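Uncharacterized protein (PDB 4YCS) is of unknown function but, as a putative lipoprotein fragment related to PnrA-like ABC-transporter substrate-binding proteins, may take part in binding a small ligand. Local coordinates at residues V10-D15 with S27-L32; K37-D42 with L122-M127; L61-Y66 with K85-Q90; R75-L80 with Y97-Q102. All blocks are in the same frame, centred on the assembly; numbering follows the deposited sequence.

Contact 1: V10-D15 with S27-L32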
loop_
_atom_site.group_PDB
_atom_site.type_symbol
_atom_site.label_atom_id
_atom_site.label_comp_id
_atom_site.label_asym_id
_atom_site.label_seq_id
_atom_site.Cartn_x
_atom_site.Cartn_y
_atom_site.Cartn_z
ATOM N N VAL A 10 -2.665 9.271 1.376
ATOM C CA VAL A 10 -2.364 7.839 1.107
ATOM C C VAL A 10 -1.244 7.776 0.088
ATOM O O VAL A 10 -1.243 8.498 -0.904
ATOM C CB VAL A 10 -3.629 7.113 0.577
ATOM C CG1 VAL A 10 -3.340 5.646 0.271
ATOM C CG2 VAL A 10 -4.729 7.191 1.589
ATOM N N SER A 11 -0.246 6.948 0.337
ATOM C CA SER A 11 0.832 6.731 -0.613
ATOM C C SER A 11 0.830 5.261 -1.017
ATOM O O SER A 11 0.591 4.404 -0.183
ATOM C CB SER A 11 2.186 7.047 0.018
ATOM O OG SER A 11 3.193 6.882 -0.976
HETATM N N MSE A 12 1.086 4.998 -2.286
HETATM C CA MSE A 12 1.125 3.661 -2.831
HETATM C C MSE A 12 2.482 3.420 -3.454
HETATM O O MSE A 12 2.947 4.237 -4.238
HETATM C CB MSE A 12 0.006 3.491 -3.876
HETATM C CG MSE A 12 -0.062 2.097 -4.451
HETATM SE SE MSE A 12 -1.672 1.849 -5.572
HETATM C CE MSE A 12 -3.006 1.375 -4.217
ATOM N N ILE A 13 3.121 2.326 -3.072
ATOM C CA ILE A 13 4.439 1.921 -3.616
ATOM C C ILE A 13 4.220 0.619 -4.447
ATOM O O ILE A 13 3.615 -0.337 -3.982
ATOM C CB ILE A 13 5.540 1.810 -2.531
ATOM C CG1 ILE A 13 6.869 1.371 -3.141
ATOM C CG2 ILE A 13 5.165 0.844 -1.431
ATOM C CD1 ILE A 13 8.056 1.610 -2.241
ATOM N N LEU A 14 4.680 0.637 -5.687
ATOM C CA LEU A 14 4.503 -0.485 -6.627
ATOM C C LEU A 14 5.812 -1.071 -7.173
ATOM O O LEU A 14 6.782 -0.374 -7.388
ATOM C CB LEU A 14 3.662 -0.033 -7.808
ATOM C CG LEU A 14 2.345 0.610 -7.388
ATOM C CD1 LEU A 14 2.452 2.112 -7.550
ATOM C CD2 LEU A 14 1.176 0.065 -8.180
ATOM N N ASP A 15 5.799 -2.386 -7.349
ATOM C CA ASP A 15 6.909 -3.150 -7.920
ATOM C C ASP A 15 6.652 -3.190 -9.422
ATOM O O ASP A 15 5.661 -3.770 -9.866
ATOM C CB ASP A 15 6.861 -4.544 -7.319
ATOM C CG ASP A 15 7.942 -5.495 -7.868
ATOM O OD1 ASP A 15 8.811 -5.054 -8.664
ATOM O OD2 ASP A 15 7.912 -6.685 -7.440
ATOM N N SER A 27 -5.054 -2.145 -11.352
ATOM C CA SER A 27 -6.224 -2.285 -10.497
ATOM C C SER A 27 -6.018 -1.553 -9.169
ATOM O O SER A 27 -6.955 -0.960 -8.640
ATOM C CB SER A 27 -6.563 -3.768 -10.212
ATOM O OG SER A 27 -7.033 -4.419 -11.361
ATOM N N ALA A 28 -4.817 -1.660 -8.602
ATOM C CA ALA A 28 -4.510 -0.984 -7.360
ATOM C C ALA A 28 -4.639 0.545 -7.539
ATOM O O ALA A 28 -5.321 1.228 -6.758
ATOM C CB ALA A 28 -3.127 -1.375 -6.880
ATOM N N LEU A 29 -4.073 1.052 -8.620
ATOM C CA LEU A 29 -4.144 2.462 -8.916
ATOM C C LEU A 29 -5.546 2.972 -9.158
ATOM O O LEU A 29 -5.856 4.108 -8.803
ATOM C CB LEU A 29 -3.250 2.800 -10.090
ATOM C CG LEU A 29 -1.758 2.747 -9.761
ATOM C CD1 LEU A 29 -0.929 2.538 -11.036
ATOM C CD2 LEU A 29 -1.332 4.010 -8.997
ATOM N N LEU A 30 -6.392 2.158 -9.790
ATOM C CA LEU A 30 -7.764 2.540 -10.052
ATOM C C LEU A 30 -8.522 2.615 -8.743
ATOM O O LEU A 30 -9.321 3.545 -8.518
ATOM C CB LEU A 30 -8.440 1.499 -10.937
ATOM C CG LEU A 30 -9.951 1.661 -11.195
ATOM C CD1 LEU A 30 -10.267 2.963 -11.952
ATOM C CD2 LEU A 30 -10.545 0.440 -11.934
ATOM N N ALA A 31 -8.293 1.623 -7.882
ATOM C CA ALA A 31 -8.919 1.587 -6.562
ATOM C C ALA A 31 -8.622 2.864 -5.742
ATOM O O ALA A 31 -9.507 3.405 -5.062
ATOM C CB ALA A 31 -8.445 0.370 -5.826
ATOM N N LEU A 32 -7.372 3.322 -5.843
ATOM C CA LEU A 32 -6.895 4.491 -5.102
ATOM C C LEU A 32 -7.548 5.743 -5.666
ATOM O O LEU A 32 -8.150 6.533 -4.926
ATOM C CB LEU A 32 -5.376 4.590 -5.167
ATOM C CG LEU A 32 -4.704 5.729 -4.365
ATOM C CD1 LEU A 32 -5.049 5.622 -2.896
ATOM C CD2 LEU A 32 -3.188 5.713 -4.530
#

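Contact 2: K37-D42 with L122-M127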
loop_
_atom_site.group_PDB
_atom_site.type_symbol
_atom_site.label_atom_id
_atom_site.label_comp_id
_atom_site.label_asym_id
_atom_site.label_seq_id
_atom_site.Cartn_x
_atom_site.Cartn_y
_atom_site.Cartn_z
ATOM N N LYS A 37 -12.114 9.955 -5.123
ATOM C CA LYS A 37 -13.332 10.552 -5.574
ATOM C C LYS A 37 -14.415 10.572 -4.497
ATOM O O LYS A 37 -15.278 11.432 -4.498
ATOM C CB LYS A 37 -13.845 9.814 -6.791
ATOM C CG LYS A 37 -12.911 9.920 -7.973
ATOM C CD LYS A 37 -13.534 9.275 -9.196
ATOM C CE LYS A 37 -12.630 9.426 -10.408
ATOM N NZ LYS A 37 -13.306 8.945 -11.641
ATOM N N LYS A 38 -14.380 9.640 -3.576
ATOM C CA LYS A 38 -15.385 9.609 -2.523
ATOM C C LYS A 38 -14.921 10.311 -1.254
ATOM O O LYS A 38 -15.735 10.622 -0.405
ATOM C CB LYS A 38 -15.736 8.166 -2.186
ATOM C CG LYS A 38 -16.275 7.395 -3.384
ATOM C CD LYS A 38 -16.208 5.887 -3.198
ATOM C CE LYS A 38 -16.414 5.151 -4.518
ATOM N NZ LYS A 38 -17.826 5.249 -4.969
ATOM N N LEU A 39 -13.622 10.525 -1.108
ATOM C CA LEU A 39 -13.088 11.049 0.109
ATOM C C LEU A 39 -12.304 12.323 -0.150
ATOM O O LEU A 39 -11.971 12.644 -1.276
ATOM C CB LEU A 39 -12.135 10.020 0.704
ATOM C CG LEU A 39 -12.602 8.567 0.757
ATOM C CD1 LEU A 39 -11.388 7.636 0.848
ATOM C CD2 LEU A 39 -13.556 8.388 1.933
ATOM N N ASN A 40 -11.913 12.976 0.924
ATOM C CA ASN A 40 -11.003 14.102 0.845
ATOM C C ASN A 40 -9.583 13.622 1.125
ATOM O O ASN A 40 -9.067 13.712 2.284
ATOM C CB ASN A 40 -11.436 15.184 1.845
ATOM C CG ASN A 40 -10.489 16.369 1.861
ATOM O OD1 ASN A 40 -9.752 16.603 0.888
ATOM N ND2 ASN A 40 -10.461 17.092 2.989
ATOM N N ILE A 41 -8.936 13.069 0.097
ATOM C CA ILE A 41 -7.625 12.551 0.316
ATOM C C ILE A 41 -6.649 12.991 -0.754
ATOM O O ILE A 41 -7.003 13.096 -1.944
ATOM C CB ILE A 41 -7.575 10.996 0.491
ATOM C CG1 ILE A 41 -8.102 10.275 -0.718
ATOM C CG2 ILE A 41 -8.338 10.576 1.727
ATOM C CD1 ILE A 41 -7.647 8.820 -0.803
ATOM N N ASP A 42 -5.422 13.251 -0.314
ATOM C CA ASP A 42 -4.285 13.427 -1.209
ATOM C C ASP A 42 -3.698 12.076 -1.565
ATOM O O ASP A 42 -3.674 11.219 -0.693
ATOM C CB ASP A 42 -3.201 14.257 -0.520
ATOM C CG ASP A 42 -3.594 15.740 -0.408
ATOM O OD1 ASP A 42 -4.721 16.068 -0.828
ATOM O OD2 ASP A 42 -2.754 16.551 0.082
ATOM N N LEU A 122 -11.956 -0.256 1.727
ATOM C CA LEU A 122 -11.048 -0.376 2.881
ATOM C C LEU A 122 -10.369 0.955 3.158
ATOM O O LEU A 122 -10.227 1.351 4.294
ATOM C CB LEU A 122 -10.011 -1.440 2.614
ATOM C CG LEU A 122 -9.098 -1.629 3.795
ATOM C CD1 LEU A 122 -9.561 -2.779 4.663
ATOM C CD2 LEU A 122 -7.694 -1.824 3.305
ATOM N N ILE A 123 -9.969 1.653 2.099
ATOM C CA ILE A 123 -9.262 2.905 2.231
ATOM C C ILE A 123 -10.249 3.888 2.883
ATOM O O ILE A 123 -9.906 4.615 3.824
ATOM C CB ILE A 123 -8.740 3.384 0.845
ATOM C CG1 ILE A 123 -7.665 2.391 0.294
ATOM C CG2 ILE A 123 -8.156 4.768 0.958
ATOM C CD1 ILE A 123 -7.283 2.492 -1.176
ATOM N N ALA A 124 -11.477 3.923 2.375
ATOM C CA ALA A 124 -12.509 4.811 2.925
ATOM C C ALA A 124 -12.768 4.572 4.403
ATOM O O ALA A 124 -12.885 5.504 5.194
ATOM C CB ALA A 124 -13.800 4.644 2.156
ATOM N N GLY A 125 -12.874 3.312 4.775
ATOM C CA GLY A 125 -13.119 2.961 6.162
ATOM C C GLY A 125 -11.943 3.336 7.023
ATOM O O GLY A 125 -12.125 3.829 8.120
ATOM N N LYS A 126 -10.727 3.100 6.549
ATOM C CA LYS A 126 -9.536 3.514 7.336
ATOM C C LYS A 126 -9.397 5.023 7.504
ATOM O O LYS A 126 -8.889 5.472 8.507
ATOM C CB LYS A 126 -8.237 2.970 6.729
ATOM C CG LYS A 126 -8.161 1.453 6.852
ATOM C CD LYS A 126 -6.800 0.909 6.543
ATOM C CE LYS A 126 -6.131 0.398 7.800
ATOM N NZ LYS A 126 -6.703 -0.918 8.194
HETATM N N MSE A 127 -9.789 5.789 6.494
HETATM C CA MSE A 127 -9.602 7.243 6.487
HETATM C C MSE A 127 -10.704 7.906 7.279
HETATM O O MSE A 127 -10.605 9.082 7.633
HETATM C CB MSE A 127 -9.662 7.826 5.081
HETATM C CG MSE A 127 -8.555 7.366 4.164
HETATM SE SE MSE A 127 -6.801 7.890 4.849
HETATM C CE MSE A 127 -6.251 6.313 5.839
#

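Contact 3: L61-Y66 with K85-Q90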
loop_
_atom_site.group_PDB
_atom_site.type_symbol
_atom_site.label_atom_id
_atom_site.label_comp_id
_atom_site.label_asym_id
_atom_site.label_seq_id
_atom_site.Cartn_x
_atom_site.Cartn_y
_atom_site.Cartn_z
ATOM N N LEU A 61 8.653 7.042 3.293
ATOM C CA LEU A 61 7.200 7.294 3.340
ATOM C C LEU A 61 6.688 7.388 4.766
ATOM O O LEU A 61 5.763 8.183 5.048
ATOM C CB LEU A 61 6.418 6.225 2.555
ATOM C CG LEU A 61 6.685 6.125 1.045
ATOM C CD1 LEU A 61 5.878 5.015 0.421
ATOM C CD2 LEU A 61 6.417 7.432 0.336
ATOM N N CYS A 62 7.300 6.621 5.682
ATOM C CA CYS A 62 6.943 6.686 7.107
ATOM C C CYS A 62 7.325 8.010 7.756
ATOM O O CYS A 62 6.840 8.332 8.833
ATOM C CB CYS A 62 7.596 5.537 7.857
ATOM S SG CYS A 62 6.973 3.926 7.417
ATOM N N ASN A 63 8.155 8.795 7.073
ATOM C CA ASN A 63 8.537 10.153 7.530
ATOM C C ASN A 63 7.957 11.252 6.672
ATOM O O ASN A 63 8.389 12.362 6.779
ATOM C CB ASN A 63 10.077 10.251 7.578
ATOM C CG ASN A 63 10.634 9.438 8.729
ATOM O OD1 ASN A 63 10.569 9.868 9.873
ATOM N ND2 ASN A 63 11.103 8.256 8.442
ATOM N N ASP A 64 6.946 10.938 5.852
ATOM C CA ASP A 64 6.283 11.930 4.980
ATOM C C ASP A 64 4.790 12.162 5.311
ATOM O O ASP A 64 4.067 12.623 4.473
ATOM C CB ASP A 64 6.329 11.451 3.521
ATOM C CG ASP A 64 7.669 11.662 2.863
ATOM O OD1 ASP A 64 8.425 12.510 3.349
ATOM O OD2 ASP A 64 7.913 11.006 1.820
ATOM N N ASN A 65 4.346 11.787 6.501
ATOM C CA ASN A 65 3.026 12.096 6.994
ATOM C C ASN A 65 1.885 11.513 6.114
ATOM O O ASN A 65 0.987 12.234 5.673
ATOM C CB ASN A 65 2.894 13.625 7.193
ATOM C CG ASN A 65 1.739 14.002 8.147
ATOM O OD1 ASN A 65 1.542 13.396 9.203
ATOM N ND2 ASN A 65 0.946 14.980 7.742
ATOM N N TYR A 66 1.916 10.217 5.894
ATOM C CA TYR A 66 0.819 9.518 5.199
ATOM C C TYR A 66 -0.039 8.714 6.221
ATOM O O TYR A 66 0.489 7.986 7.068
ATOM C CB TYR A 66 1.398 8.554 4.139
ATOM C CG TYR A 66 1.982 9.290 2.960
ATOM C CD1 TYR A 66 1.172 9.973 2.049
ATOM C CD2 TYR A 66 3.349 9.315 2.738
ATOM C CE1 TYR A 66 1.725 10.681 0.983
ATOM C CE2 TYR A 66 3.886 10.037 1.681
ATOM C CZ TYR A 66 3.082 10.724 0.822
ATOM O OH TYR A 66 3.673 11.434 -0.238
ATOM N N LYS A 85 7.793 -2.541 11.936
ATOM C CA LYS A 85 8.257 -2.669 13.320
ATOM C C LYS A 85 8.803 -1.356 13.863
ATOM O O LYS A 85 8.699 -1.126 15.080
ATOM C CB LYS A 85 9.380 -3.710 13.418
ATOM C CG LYS A 85 8.941 -5.149 13.237
ATOM C CD LYS A 85 10.113 -6.075 13.596
ATOM C CE LYS A 85 9.982 -7.457 12.972
ATOM N NZ LYS A 85 9.105 -8.327 13.803
ATOM N N LYS A 86 9.378 -0.507 12.985
ATOM C CA LYS A 86 10.055 0.731 13.426
ATOM C C LYS A 86 9.064 1.904 13.557
ATOM O O LYS A 86 9.405 2.964 14.114
ATOM C CB LYS A 86 11.193 1.117 12.456
ATOM C CG LYS A 86 12.281 0.069 12.251
ATOM C CD LYS A 86 13.461 0.580 11.404
ATOM C CE LYS A 86 13.074 0.860 9.952
ATOM N NZ LYS A 86 14.195 0.884 8.947
ATOM N N TYR A 87 7.836 1.728 13.048
ATOM C CA TYR A 87 6.838 2.789 13.086
ATOM C C TYR A 87 5.485 2.213 13.512
ATOM O O TYR A 87 4.600 2.014 12.661
ATOM C CB TYR A 87 6.765 3.496 11.699
ATOM C CG TYR A 87 8.045 4.113 11.268
ATOM C CD1 TYR A 87 8.414 5.351 11.716
ATOM C CD2 TYR A 87 8.949 3.421 10.472
ATOM C CE1 TYR A 87 9.641 5.915 11.382
ATOM C CE2 TYR A 87 10.171 3.989 10.079
ATOM C CZ TYR A 87 10.504 5.243 10.557
ATOM O OH TYR A 87 11.661 5.855 10.202
ATOM N N PRO A 88 5.342 1.894 14.812
ATOM C CA PRO A 88 4.176 1.143 15.262
ATOM C C PRO A 88 2.822 1.776 15.040
ATOM O O PRO A 88 1.865 1.034 14.904
ATOM C CB PRO A 88 4.416 0.990 16.775
ATOM C CG PRO A 88 5.870 1.188 16.972
ATOM C CD PRO A 88 6.305 2.121 15.909
ATOM N N LYS A 89 2.726 3.114 15.061
ATOM C CA LYS A 89 1.464 3.830 14.797
ATOM C C LYS A 89 1.192 4.017 13.284
ATOM O O LYS A 89 0.138 4.480 12.897
ATOM C CB LYS A 89 1.413 5.215 15.484
ATOM C CG LYS A 89 0.856 5.242 16.892
ATOM C CD LYS A 89 -0.603 4.846 16.962
ATOM C CE LYS A 89 -1.492 6.009 17.321
ATOM N NZ LYS A 89 -2.770 5.511 17.893
ATOM N N GLN A 90 2.149 3.693 12.431
ATOM C CA GLN A 90 1.940 3.878 10.981
ATOM C C GLN A 90 1.075 2.727 10.459
ATOM O O GLN A 90 1.352 1.558 10.738
ATOM C CB GLN A 90 3.232 3.886 10.232
ATOM C CG GLN A 90 3.092 3.999 8.712
ATOM C CD GLN A 90 2.463 5.288 8.271
ATOM O OE1 GLN A 90 2.902 6.387 8.615
ATOM N NE2 GLN A 90 1.398 5.166 7.510
HETATM O O HOH W 1 3.927 8.398 6.979
HETATM O O HOH W 2 5.029 6.865 10.207
#

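Contact 4: R75-L80 with Y97-Q102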
loop_
_atom_site.group_PDB
_atom_site.type_symbol
_atom_site.label_atom_id
_atom_site.label_comp_id
_atom_site.label_asym_id
_atom_site.label_seq_id
_atom_site.Cartn_x
_atom_site.Cartn_y
_atom_site.Cartn_z
ATOM N N ARG A 75 6.611 -9.114 -3.346
ATOM C CA ARG A 75 8.020 -8.746 -3.145
ATOM C C ARG A 75 8.226 -7.698 -2.042
ATOM O O ARG A 75 9.351 -7.541 -1.555
ATOM C CB ARG A 75 8.672 -8.275 -4.431
ATOM C CG ARG A 75 8.911 -9.400 -5.437
ATOM C CD ARG A 75 10.209 -9.190 -6.198
ATOM N NE ARG A 75 10.236 -7.935 -6.953
ATOM C CZ ARG A 75 11.336 -7.404 -7.483
ATOM N NH1 ARG A 75 12.496 -8.031 -7.354
ATOM N NH2 ARG A 75 11.289 -6.248 -8.149
ATOM N N PHE A 76 7.164 -7.002 -1.619
ATOM C CA PHE A 76 7.284 -6.055 -0.482
ATOM C C PHE A 76 7.189 -6.696 0.906
ATOM O O PHE A 76 7.485 -6.017 1.914
ATOM C CB PHE A 76 6.267 -4.918 -0.593
ATOM C CG PHE A 76 6.544 -3.994 -1.704
ATOM C CD1 PHE A 76 7.605 -3.124 -1.616
ATOM C CD2 PHE A 76 5.767 -4.015 -2.855
ATOM C CE1 PHE A 76 7.870 -2.261 -2.658
ATOM C CE2 PHE A 76 6.014 -3.138 -3.877
ATOM C CZ PHE A 76 7.064 -2.261 -3.773
ATOM N N ALA A 77 6.806 -7.977 0.954
ATOM C CA ALA A 77 6.532 -8.681 2.216
ATOM C C ALA A 77 7.606 -8.434 3.261
ATOM O O ALA A 77 7.328 -7.880 4.338
ATOM C CB ALA A 77 6.349 -10.178 1.963
ATOM N N LYS A 78 8.836 -8.797 2.931
ATOM C CA LYS A 78 9.946 -8.699 3.893
ATOM C C LYS A 78 10.370 -7.249 4.245
ATOM O O LYS A 78 10.519 -6.939 5.414
ATOM C CB LYS A 78 11.157 -9.546 3.454
ATOM C CG LYS A 78 10.973 -11.056 3.629
ATOM C CD LYS A 78 11.028 -11.528 5.090
ATOM C CE LYS A 78 10.811 -13.038 5.220
ATOM N NZ LYS A 78 9.413 -13.453 4.901
ATOM N N PRO A 79 10.580 -6.374 3.240
ATOM C CA PRO A 79 10.970 -5.001 3.585
ATOM C C PRO A 79 9.884 -4.230 4.324
ATOM O O PRO A 79 10.208 -3.384 5.135
ATOM C CB PRO A 79 11.285 -4.356 2.238
ATOM C CG PRO A 79 10.635 -5.230 1.243
ATOM C CD PRO A 79 10.662 -6.615 1.796
ATOM N N LEU A 80 8.623 -4.561 4.085
ATOM C CA LEU A 80 7.507 -3.908 4.781
ATOM C C LEU A 80 7.397 -4.347 6.223
ATOM O O LEU A 80 7.148 -3.525 7.107
ATOM C CB LEU A 80 6.186 -4.165 4.068
ATOM C CG LEU A 80 4.935 -3.511 4.669
ATOM C CD1 LEU A 80 4.951 -2.013 4.348
ATOM C CD2 LEU A 80 3.667 -4.184 4.134
ATOM N N TYR A 97 -0.543 -10.625 -0.527
ATOM C CA TYR A 97 0.304 -11.328 0.449
ATOM C C TYR A 97 -0.354 -11.383 1.833
ATOM O O TYR A 97 -0.889 -10.381 2.345
ATOM C CB TYR A 97 1.707 -10.702 0.542
ATOM C CG TYR A 97 2.620 -11.506 1.419
ATOM C CD1 TYR A 97 2.714 -11.255 2.781
ATOM C CD2 TYR A 97 3.362 -12.554 0.891
ATOM C CE1 TYR A 97 3.537 -12.015 3.588
ATOM C CE2 TYR A 97 4.194 -13.317 1.690
ATOM C CZ TYR A 97 4.265 -13.048 3.027
ATOM O OH TYR A 97 5.081 -13.796 3.796
ATOM N N GLU A 98 -0.284 -12.552 2.449
ATOM C CA GLU A 98 -0.785 -12.755 3.794
ATOM C C GLU A 98 0.353 -13.276 4.641
ATOM O O GLU A 98 1.003 -14.234 4.264
ATOM C CB GLU A 98 -1.966 -13.730 3.794
ATOM C CG GLU A 98 -3.309 -13.034 3.581
ATOM C CD GLU A 98 -4.479 -13.997 3.424
ATOM O OE1 GLU A 98 -4.726 -14.827 4.328
ATOM O OE2 GLU A 98 -5.167 -13.916 2.388
ATOM N N TYR A 99 0.604 -12.631 5.779
ATOM C CA TYR A 99 1.643 -13.069 6.725
ATOM C C TYR A 99 1.118 -14.203 7.601
ATOM O O TYR A 99 -0.071 -14.231 7.937
ATOM C CB TYR A 99 2.047 -11.919 7.639
ATOM C CG TYR A 99 2.760 -10.796 6.943
ATOM C CD1 TYR A 99 2.058 -9.748 6.366
ATOM C CD2 TYR A 99 4.132 -10.785 6.867
ATOM C CE1 TYR A 99 2.719 -8.727 5.713
ATOM C CE2 TYR A 99 4.798 -9.771 6.222
ATOM C CZ TYR A 99 4.088 -8.733 5.654
ATOM O OH TYR A 99 4.778 -7.742 5.024
ATOM N N ASP A 100 1.990 -15.130 7.992
ATOM C CA ASP A 100 1.559 -16.225 8.883
ATOM C C ASP A 100 1.213 -15.655 10.236
ATOM O O ASP A 100 0.179 -15.987 10.815
ATOM C CB ASP A 100 2.642 -17.283 9.039
ATOM C CG ASP A 100 2.872 -18.055 7.769
ATOM O OD1 ASP A 100 1.893 -18.580 7.199
ATOM O OD2 ASP A 100 4.030 -18.132 7.334
ATOM N N LYS A 101 2.091 -14.781 10.714
ATOM C CA LYS A 101 1.865 -14.032 11.936
ATOM C C LYS A 101 1.706 -12.534 11.563
ATOM O O LYS A 101 2.678 -11.777 11.509
ATOM C CB LYS A 101 2.988 -14.300 12.958
ATOM C CG LYS A 101 4.410 -14.304 12.396
ATOM C CD LYS A 101 5.431 -14.857 13.385
ATOM C CE LYS A 101 5.685 -16.345 13.167
ATOM N NZ LYS A 101 6.767 -16.853 14.052
ATOM N N GLN A 102 0.457 -12.145 11.310
ATOM C CA GLN A 102 0.090 -10.796 10.832
ATOM C C GLN A 102 0.480 -9.636 11.765
ATOM O O GLN A 102 -0.043 -9.520 12.861
ATOM C CB GLN A 102 -1.424 -10.711 10.541
ATOM C CG GLN A 102 -1.830 -9.522 9.654
ATOM C CD GLN A 102 -1.405 -9.669 8.192
ATOM O OE1 GLN A 102 -1.176 -10.764 7.712
ATOM N NE2 GLN A 102 -1.314 -8.560 7.484
#

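Contact 1: V10-D15 with S27-L32
In the first beta-alpha-beta crossover of the parallel sheet, Val10, Met12 and Leu14 of strand 8-15 pack against Ala28, Leu29 and Leu32 of helix 22-38. The two segments run nearly antiparallel, at 172° with their axes 10.3 Å apart, as expected of a crossover helix that returns the chain to the starting end of the sheet, where strand 41-48 begins. Every second strand residue points at the helix, and Met12, modelled as selenomethionine, occupies the middle. Its CG stands anti to the backbone N (chi1 -177°), and the chain runs extended as far as SE. There it bends (chi3 -85°), which sets CE against the helix backbone. SE rests 3.8 Å from Ala28 CB, while CE comes within 3.4 Å of Ala28 O. That carbonyl already accepts the helical bond from Leu32 N, and CE only packs against it. Leu29 adds CD2, 4.1 Å from Met12 SE, and the same leucine meets the tail of Leu14, with CD2 of Leu14 4.3 Å from CG of Leu29. Val72 of the neighbouring strand 68-72 touches Met12, Leu14 and Ala28, tying this apolar layer to the centre of the sheet. Leu32 divides its branches between two strand residues: CD2 sits 3.9 Å from Met12 CB, and CD1, as the side chains of Leu32 and Val10 slide past each other in opposite directions, lies 3.6 Å from Val10 CG1.

Contact 2: K37-D42 with L122-M127
No ring or side-chain amide takes part where Leu39 and Ile41 meet Ile123, Ala124 and Met127; with no flat faces or edges to match, branched aliphatic chains press on the surface of a helix. Leu39 does most of the touching. Its CG is anti to the carbonyl carbon (chi1 -46°), and both methyls rest on Ala124. CD1 lies 3.7 Å from Ala124 CA, and CD2 is 3.8 Å from Ala124 CB. CD1 also brushes Ile123, whose CG2 is 4.3 Å away. In the alpha/beta fold the contact joins the link from helix 22-38 into edge strand 41-48 to the last turns of helix 118-127, which arrive some 80 residues later in the chain and pack on the same sheet. Backbone bonds from Lys126 N to Leu122 O and from Met127 N to Ile123 O keep those turns regular. Deeper in, Ile41 and Met127 cross at about a right angle, with Ile41 CG2 4.0 Å from Met127 CG. Beyond CG, the Met127 chain, which is selenomethionine here, bends away from Ile41 and packs on Val10 and Leu68. Ile41 also reaches Ile123, its CD1 4.4 Å from Ile123 CG2, and Ile123 itself leans on Ile70 of the central sheet.

Contact 3: L61-Y66 with K85-Q90
Asn63 ND2 donates to Tyr87 OH at 3.0 Å, and Gln90 NE2 donates to Tyr66 O at 3.0 Å; both bonds bend moderately, at 156° on the hydrogen. The hydroxyl lies close to the Asn63 amide plane, while that plane is turned nearly perpendicular to the Tyr87 ring. Asp59 reinforces this end, because its OD1 is hydrogen-bonded to Tyr87 OH and its carbonyl O to Asn63 ND2. At the other end, the Gln90 NE2 stands above the carbonyl plane of Tyr66. Gln90 OE1 meanwhile turns to water: water 2 donates both to this oxygen and to Cys62 O, at 2.7 Å each. Water 1 accepts from Tyr66 N at 2.9 Å and also lies close to Leu61 O and Gln90 OE1. All this happens at the surface, where two helix-to-strand connections of the alpha/beta fold lie side by side, one from helix 54-62 to strand 68-72, the other from helix 77-84 to strand 91-95. A type I turn from Tyr87 to Gln90, with Gln90 N bonded to Tyr87 O, presents both side chains to the first connection. Between the polar ends sits Cys62. Its CB makes a CH-pi contact over the centre of the Tyr87 ring, 3.6 Å from the centroid, and SG approaches the same ring obliquely at 4.3 Å from the centroid. SG also touches Gln90 CG at 4.1 Å.

Contact 4: R75-L80 with Y97-Q102
Tyr97 carries CG anti to its backbone N (chi1 -174°), whereas Tyr99 has CG anti to its carbonyl carbon (chi1 -67°); from these different starts both side chains converge on Ala77. The Tyr97 ring lies flat against the alanine methyl, with Ala77 CB 3.6 Å from the ring centroid and almost on the ring normal, a CH-pi contact. Tyr99 brings its rim instead. Its OH donates to Ala77 O at 2.6 Å, a short bond lying in the carbonyl plane on a lone pair, with a C=O...donor angle of 118°. This pairing anchors the loop between strands 91-95 and 106-109 to helix 77-84 at Ala77, in the alpha/beta fold where that helix also packs on Ile58 of helix 54-62 through Leu80. The two tyrosines also support each other: Tyr97 CE1 sits 3.5 Å above the centre of the Tyr99 ring. Leu80, one turn further along the helix, crosses Tyr99 at about a right angle and places CD2 3.8 Å from Tyr99 OH. Within the loop, Tyr99 N donates to Gln102 OE1 at 3.2 Å. The NE2 of that glutamine in turn bonds to Ile106 O and Ser108 OG, fastening the loop to the last strand of the sheet.

Contacts 1 and 2 are neighbours, their centres 13 Å apart, and meet directly: Val10 N lies 3.0 Å from Asp42 O, a probable bond between adjacent strands. Contact 3 borders contact 1 through Ser11, whose CB is 3.7 Å from Tyr66 CD1. Contact 4 joins contact 1 at the other end of the strand, where Asp15 OD2 and Arg75 NE form a salt bridge at 2.7 Å. Contacts 2 and 4 lie on opposite sides of the chain's centre, with their own centres about 24 Å apart. In related periplasmic binding proteins the ligand sits between two lobes at the C-terminal ends of the strands; by analogy any site here would probably lie near Asp15 and contact 4.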